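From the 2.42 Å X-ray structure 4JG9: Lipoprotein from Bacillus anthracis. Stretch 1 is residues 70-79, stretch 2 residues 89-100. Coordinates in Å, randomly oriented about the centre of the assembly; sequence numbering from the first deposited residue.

Stretch 1, residues 70-79: GIEEKIAMAD
Stretch 2, residues 89-100: EIMWYFLDPEMP

Five backbone hydrogen bonds join the stretches. Tyr93 N donates to Ala76 O (2.7 Å, 161° at the hydrogen) and Ala76 N returns a bond to Tyr93 O (3.1 Å, 160°), which fixes Ala76 and Tyr93 as an antiparallel hydrogen-bonded pair. Ala78 N to Met91 O (2.9 Å, 159°) extends the ladder; at the other end Lys74 O accepts from Asp96 N (2.9 Å, 149°) and, weakly, from Leu95 N (2.7 Å, 122°). Strands 75-78 and 89-94 run roughly antiparallel, with 155° between their N-to-C directions, with Ile75 opposite Phe94 and Met77 opposite Trp92 as non-hydrogen-bonded pairs (CA-CA 4.9 and 4.3 Å). Backbone angles are extended, such as -156/163 at Ala76 and -127/129 at Tyr93.

Beyond the strand, Asp96 to Met99 forms a type I turn: Met99 N bonds Asp96 O at 3.2 Å, and Glu98 N bonds Asp96 OD1 at 2.7 Å.

Ile75, Met77, Trp92 and Phe94 share one sheet face. Met77 (chi1 p, chi2 t) sets CB 3.9 Å from the centroid of the Trp92 five-membered ring, 10° off its normal, a CH-pi contact; Trp92 has chi1 -81°, chi2 66°. Ile75 (t, t) brings CD1 to the Trp92 edge (CE3, 3.9 Å) and to Phe94 CE1 (3.7 Å). On the reverse face, Ala76 CB meets Leu95 CD1 at 4.1 Å.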

ATOM      1  N   GLY A  70      -8.288  -9.442  20.714  1.00 44.94           N
ATOM      2  CA  GLY A  70      -8.771  -9.994  19.468  1.00 46.38           C
ATOM      3  C   GLY A  70      -9.982 -10.864  19.689  1.00 47.92           C
ATOM      4  O   GLY A  70     -10.783 -10.604  20.572  1.00 53.52           O
ATOM      5  N   ILE A  71     -10.105 -11.904  18.876  1.00 51.80           N
ATOM      6  CA  ILE A  71     -11.245 -12.799  18.924  1.00 51.11           C
ATOM      7  C   ILE A  71     -10.837 -14.087  19.611  1.00 52.11           C
ATOM      8  O   ILE A  71      -9.934 -14.790  19.146  1.00 51.97           O
ATOM      9  CB  ILE A  71     -11.759 -13.133  17.509  1.00 52.60           C
ATOM     10  CG1 ILE A  71     -11.743 -11.881  16.614  1.00 51.52           C
ATOM     11  CG2 ILE A  71     -13.139 -13.765  17.583  1.00 46.16           C
ATOM     12  CD1 ILE A  71     -12.628 -10.746  17.130  1.00 52.37           C
ATOM     13  N   GLU A  72     -11.507 -14.395  20.714  1.00 57.51           N
ATOM     14  CA  GLU A  72     -11.191 -15.585  21.497  1.00 56.26           C
ATOM     15  C   GLU A  72     -11.353 -16.843  20.662  1.00 55.75           C
ATOM     16  O   GLU A  72     -12.302 -16.960  19.882  1.00 54.73           O
ATOM     17  CB  GLU A  72     -12.068 -15.645  22.750  1.00 52.16           C
ATOM     18  CG  GLU A  72     -11.686 -14.617  23.799  1.00 55.43           C
ATOM     19  CD  GLU A  72     -12.478 -14.753  25.099  1.00 62.35           C
ATOM     20  OE1 GLU A  72     -12.404 -15.825  25.750  1.00 60.11           O
ATOM     21  OE2 GLU A  72     -13.155 -13.767  25.477  1.00 64.61           O
ATOM     22  N   GLU A  73     -10.390 -17.742  20.786  1.00 59.10           N
ATOM     23  CA  GLU A  73     -10.432 -19.039  20.131  1.00 59.97           C
ATOM     24  C   GLU A  73     -10.195 -18.941  18.634  1.00 60.83           C
ATOM     25  O   GLU A  73     -10.371 -19.910  17.914  1.00 66.94           O
ATOM     26  CB  GLU A  73     -11.750 -19.759  20.424  1.00 59.81           C
ATOM     27  CG  GLU A  73     -11.868 -20.273  21.848  1.00 70.97           C
ATOM     28  CD  GLU A  73     -13.160 -21.023  22.110  1.00 81.59           C
ATOM     29  OE1 GLU A  73     -13.793 -21.493  21.145  1.00 83.57           O
ATOM     30  OE2 GLU A  73     -13.541 -21.152  23.290  1.00 84.70           O
ATOM     31  N   LYS A  74      -9.808 -17.765  18.164  1.00 60.28           N
ATOM     32  CA  LYS A  74      -9.529 -17.587  16.749  1.00 54.68           C
ATOM     33  C   LYS A  74      -8.183 -16.931  16.520  1.00 48.84           C
ATOM     34  O   LYS A  74      -7.189 -17.603  16.300  1.00 51.65           O
ATOM     35  CB  LYS A  74     -10.640 -16.786  16.084  1.00 57.88           C
ATOM     36  CG  LYS A  74     -11.979 -17.493  16.111  1.00 62.82           C
ATOM     37  CD  LYS A  74     -12.974 -16.853  15.164  1.00 68.19           C
ATOM     38  CE  LYS A  74     -12.614 -17.126  13.718  1.00 66.99           C
ATOM     39  NZ  LYS A  74     -13.603 -16.514  12.794  1.00 67.14           N
ATOM     40  N   ILE A  75      -8.161 -15.610  16.577  1.00 42.10           N
ATOM     41  CA  ILE A  75      -6.929 -14.874  16.404  1.00 39.25           C
ATOM     42  C   ILE A  75      -6.857 -13.694  17.362  1.00 40.60           C
ATOM     43  O   ILE A  75      -7.852 -13.048  17.630  1.00 42.42           O
ATOM     44  CB  ILE A  75      -6.768 -14.413  14.944  1.00 43.99           C
ATOM     45  CG1 ILE A  75      -5.345 -13.934  14.681  1.00 44.38           C
ATOM     46  CG2 ILE A  75      -7.790 -13.345  14.602  1.00 41.25           C
ATOM     47  CD1 ILE A  75      -5.015 -13.803  13.214  1.00 46.49           C
ATOM     48  N   ALA A  76      -5.668 -13.411  17.864  1.00 36.84           N
ATOM     49  CA  ALA A  76      -5.474 -12.300  18.777  1.00 38.57           C
ATOM     50  C   ALA A  76      -4.036 -11.824  18.737  1.00 42.72           C
ATOM     51  O   ALA A  76      -3.155 -12.541  18.249  1.00 44.27           O
ATOM     52  CB  ALA A  76      -5.863 -12.711  20.198  1.00 37.44           C
HETATM   53  N   MSE A  77      -3.802 -10.614  19.242  1.00 42.95           N
HETATM   54  CA  MSE A  77      -2.446 -10.108  19.411  1.00 43.58           C
HETATM   55  C   MSE A  77      -2.167  -9.890  20.888  1.00 43.68           C
HETATM   56  O   MSE A  77      -3.098  -9.806  21.695  1.00 43.30           O
HETATM   57  CB  MSE A  77      -2.245  -8.805  18.647  1.00 46.12           C
HETATM   58  CG  MSE A  77      -3.291  -7.750  18.964  1.00 54.45           C
HETATM   59 SE   MSE A  77      -2.912  -6.004  18.113  1.00 70.51          SE
HETATM   60  CE  MSE A  77      -2.099  -5.212  19.695  1.00 73.85           C
ATOM     61  N   ALA A  78      -0.890  -9.813  21.247  1.00 42.45           N
ATOM     62  CA  ALA A  78      -0.532  -9.496  22.619  1.00 43.03           C
ATOM     63  C   ALA A  78      -1.117  -8.137  22.974  1.00 44.23           C
ATOM     64  O   ALA A  78      -1.093  -7.201  22.158  1.00 44.29           O
ATOM     65  CB  ALA A  78       0.976  -9.481  22.781  1.00 41.41           C
ATOM     66  N   ASP A  79      -1.644  -8.022  24.190  1.00 43.87           N
ATOM     67  CA  ASP A  79      -2.195  -6.755  24.627  1.00 47.13           C
ATOM     68  C   ASP A  79      -1.034  -5.812  24.883  1.00 48.25           C
ATOM     69  O   ASP A  79      -0.563  -5.670  26.005  1.00 49.58           O
ATOM     70  CB  ASP A  79      -3.042  -6.898  25.876  1.00 52.88           C
ATOM     71  CG  ASP A  79      -3.854  -5.644  26.161  1.00 55.81           C
ATOM     72  OD1 ASP A  79      -3.613  -4.610  25.492  1.00 50.06           O
ATOM     73  OD2 ASP A  79      -4.706  -5.681  27.072  1.00 56.13           O
ATOM     74  N   GLU A  89       6.888  -4.183  17.439  1.00 47.95           N
ATOM     75  CA  GLU A  89       6.800  -5.595  17.111  1.00 45.65           C
ATOM     76  C   GLU A  89       5.799  -6.221  18.072  1.00 50.01           C
ATOM     77  O   GLU A  89       6.003  -6.210  19.288  1.00 50.75           O
ATOM     78  CB  GLU A  89       8.165  -6.273  17.216  1.00 41.42           C
ATOM     79  CG  GLU A  89       8.165  -7.737  16.781  1.00 46.66           C
ATOM     80  CD  GLU A  89       9.529  -8.407  16.930  1.00 55.39           C
ATOM     81  OE1 GLU A  89      10.014  -8.531  18.078  1.00 63.48           O
ATOM     82  OE2 GLU A  89      10.115  -8.806  15.898  1.00 57.52           O
ATOM     83  N   ILE A  90       4.707  -6.750  17.538  1.00 50.82           N
ATOM     84  CA  ILE A  90       3.698  -7.325  18.407  1.00 52.88           C
ATOM     85  C   ILE A  90       3.448  -8.780  18.072  1.00 50.23           C
ATOM     86  O   ILE A  90       3.274  -9.154  16.914  1.00 50.47           O
ATOM     87  CB  ILE A  90       2.388  -6.520  18.349  1.00 55.38           C
ATOM     88  CG1 ILE A  90       2.669  -5.102  18.855  1.00 57.11           C
ATOM     89  CG2 ILE A  90       1.313  -7.187  19.207  1.00 53.68           C
ATOM     90  CD1 ILE A  90       1.495  -4.162  18.869  1.00 57.64           C
HETATM   91  N   MSE A  91       3.466  -9.613  19.101  1.00 45.66           N
HETATM   92  CA  MSE A  91       3.259 -11.024  18.888  1.00 51.33           C
HETATM   93  C   MSE A  91       1.794 -11.333  18.563  1.00 52.52           C
HETATM   94  O   MSE A  91       0.872 -10.899  19.268  1.00 52.53           O
HETATM   95  CB  MSE A  91       3.779 -11.819  20.084  1.00 58.39           C
HETATM   96  CG  MSE A  91       5.227 -12.312  19.878  1.00 69.25           C
HETATM   97 SE   MSE A  91       5.197 -13.913  18.746  0.80 62.84          SE
HETATM   98  CE  MSE A  91       3.531 -14.535  19.525  1.00134.29           C
ATOM     99  N   TRP A  92       1.585 -12.054  17.467  1.00 47.17           N
ATOM    100  CA  TRP A  92       0.245 -12.481  17.091  1.00 43.65           C
ATOM    101  C   TRP A  92       0.061 -13.957  17.410  1.00 43.91           C
ATOM    102  O   TRP A  92       1.019 -14.736  17.346  1.00 45.84           O
ATOM    103  CB  TRP A  92      -0.019 -12.203  15.620  1.00 41.35           C
ATOM    104  CG  TRP A  92      -0.391 -10.785  15.385  1.00 45.96           C
ATOM    105  CD1 TRP A  92       0.410  -9.688  15.556  1.00 47.01           C
ATOM    106  CD2 TRP A  92      -1.656 -10.294  14.932  1.00 43.13           C
ATOM    107  NE1 TRP A  92      -0.284  -8.541  15.249  1.00 44.17           N
ATOM    108  CE2 TRP A  92      -1.552  -8.882  14.855  1.00 44.10           C
ATOM    109  CE3 TRP A  92      -2.866 -10.903  14.583  1.00 44.10           C
ATOM    110  CZ2 TRP A  92      -2.612  -8.071  14.441  1.00 43.62           C
ATOM    111  CZ3 TRP A  92      -3.925 -10.092  14.171  1.00 47.14           C
ATOM    112  CH2 TRP A  92      -3.786  -8.691  14.103  1.00 45.93           C
ATOM    113  N   TYR A  93      -1.168 -14.330  17.764  1.00 40.79           N
ATOM    114  CA  TYR A  93      -1.464 -15.690  18.199  1.00 43.91           C
ATOM    115  C   TYR A  93      -2.611 -16.291  17.401  1.00 45.62           C
ATOM    116  O   TYR A  93      -3.691 -15.685  17.290  1.00 43.95           O
ATOM    117  CB  TYR A  93      -1.822 -15.698  19.690  1.00 42.90           C
ATOM    118  CG  TYR A  93      -0.711 -15.232  20.599  1.00 44.55           C
ATOM    119  CD1 TYR A  93      -0.530 -13.881  20.868  1.00 44.68           C
ATOM    120  CD2 TYR A  93       0.146 -16.141  21.208  1.00 43.37           C
ATOM    121  CE1 TYR A  93       0.486 -13.447  21.717  1.00 46.63           C
ATOM    122  CE2 TYR A  93       1.163 -15.719  22.052  1.00 44.42           C
ATOM    123  CZ  TYR A  93       1.326 -14.371  22.307  1.00 48.56           C
ATOM    124  OH  TYR A  93       2.334 -13.937  23.144  1.00 50.98           O
ATOM    125  N   PHE A  94      -2.381 -17.496  16.877  1.00 43.93           N
ATOM    126  CA  PHE A  94      -3.366 -18.188  16.054  1.00 44.30           C
ATOM    127  C   PHE A  94      -4.041 -19.279  16.855  1.00 46.23           C
ATOM    128  O   PHE A  94      -3.603 -20.430  16.843  1.00 49.56           O
ATOM    129  CB  PHE A  94      -2.700 -18.736  14.791  1.00 46.65           C
ATOM    130  CG  PHE A  94      -1.912 -17.699  14.058  1.00 48.71           C
ATOM    131  CD1 PHE A  94      -2.557 -16.688  13.369  1.00 48.09           C
ATOM    132  CD2 PHE A  94      -0.532 -17.704  14.097  1.00 51.73           C
ATOM    133  CE1 PHE A  94      -1.842 -15.717  12.721  1.00 49.13           C
ATOM    134  CE2 PHE A  94       0.189 -16.736  13.448  1.00 49.89           C
ATOM    135  CZ  PHE A  94      -0.465 -15.740  12.759  1.00 51.00           C
ATOM    136  N   LEU A  95      -5.108 -18.888  17.550  1.00 43.95           N
ATOM    137  CA  LEU A  95      -5.789 -19.720  18.528  1.00 42.73           C
ATOM    138  C   LEU A  95      -6.640 -20.782  17.869  1.00 53.20           C
ATOM    139  O   LEU A  95      -6.836 -21.870  18.418  1.00 62.14           O
ATOM    140  CB  LEU A  95      -6.667 -18.844  19.428  1.00 44.29           C
ATOM    141  CG  LEU A  95      -5.994 -17.559  19.930  1.00 49.97           C
ATOM    142  CD1 LEU A  95      -6.993 -16.673  20.645  1.00 50.85           C
ATOM    143  CD2 LEU A  95      -4.836 -17.897  20.869  1.00 52.49           C
ATOM    144  N   ASP A  96      -7.146 -20.459  16.686  1.00 52.99           N
ATOM    145  CA  ASP A  96      -7.999 -21.373  15.942  1.00 56.84           C
ATOM    146  C   ASP A  96      -7.231 -22.659  15.584  1.00 60.35           C
ATOM    147  O   ASP A  96      -6.225 -22.621  14.856  1.00 62.25           O
ATOM    148  CB  ASP A  96      -8.508 -20.658  14.693  1.00 55.36           C
ATOM    149  CG  ASP A  96      -9.529 -21.462  13.919  1.00 61.15           C
ATOM    150  OD1 ASP A  96      -9.729 -22.661  14.214  1.00 63.08           O
ATOM    151  OD2 ASP A  96     -10.136 -20.880  12.993  1.00 63.05           O
ATOM    152  N   PRO A  97      -7.700 -23.806  16.116  1.00 58.17           N
ATOM    153  CA  PRO A  97      -7.082 -25.108  15.841  1.00 59.13           C
ATOM    154  C   PRO A  97      -7.260 -25.514  14.383  1.00 62.32           C
ATOM    155  O   PRO A  97      -6.586 -26.435  13.922  1.00 62.80           O
ATOM    156  CB  PRO A  97      -7.842 -26.071  16.764  1.00 50.31           C
ATOM    157  CG  PRO A  97      -9.121 -25.397  17.062  1.00 51.17           C
ATOM    158  CD  PRO A  97      -8.818 -23.919  17.069  1.00 54.93           C
ATOM    159  N   GLU A  98      -8.163 -24.841  13.676  1.00 64.92           N
ATOM    160  CA  GLU A  98      -8.336 -25.087  12.247  1.00 73.00           C
ATOM    161  C   GLU A  98      -8.057 -23.820  11.421  1.00 67.27           C
ATOM    162  O   GLU A  98      -8.758 -23.528  10.454  1.00 62.73           O
ATOM    163  CB  GLU A  98      -9.732 -25.641  11.961  1.00 79.55           C
ATOM    164  CG  GLU A  98      -9.849 -27.132  12.234  1.00 89.27           C
ATOM    165  CD  GLU A  98     -11.285 -27.610  12.284  1.00 99.32           C
ATOM    166  OE1 GLU A  98     -12.073 -27.247  11.384  1.00103.38           O
ATOM    167  OE2 GLU A  98     -11.629 -28.349  13.228  1.00103.57           O
HETATM  168  N   MSE A  99      -7.022 -23.083  11.821  1.00 63.17           N
HETATM  169  CA  MSE A  99      -6.590 -21.893  11.111  1.00 57.08           C
HETATM  170  C   MSE A  99      -6.295 -22.245   9.672  1.00 55.59           C
HETATM  171  O   MSE A  99      -5.516 -23.154   9.411  1.00 60.07           O
HETATM  172  CB  MSE A  99      -5.310 -21.345  11.730  1.00 56.80           C
HETATM  173  CG  MSE A  99      -4.922 -19.986  11.176  1.00 55.88           C
HETATM  174 SE   MSE A  99      -5.933 -18.583  12.048  1.00 75.21          SE
HETATM  175  CE  MSE A  99      -5.621 -17.251  10.720  1.00 58.90           C
ATOM    176  N   PRO A 100      -6.903 -21.514   8.729  1.00 52.70           N
ATOM    177  CA  PRO A 100      -6.682 -21.783   7.302  1.00 47.79           C
ATOM    178  C   PRO A 100      -5.229 -21.549   6.918  1.00 45.15           C
ATOM    179  O   PRO A 100      -4.534 -20.759   7.561  1.00 46.27           O
ATOM    180  CB  PRO A 100      -7.561 -20.747   6.605  1.00 44.86           C
ATOM    181  CG  PRO A 100      -8.508 -20.257   7.649  1.00 51.02           C
ATOM    182  CD  PRO A 100      -7.780 -20.352   8.945  1.00 52.38           C
TER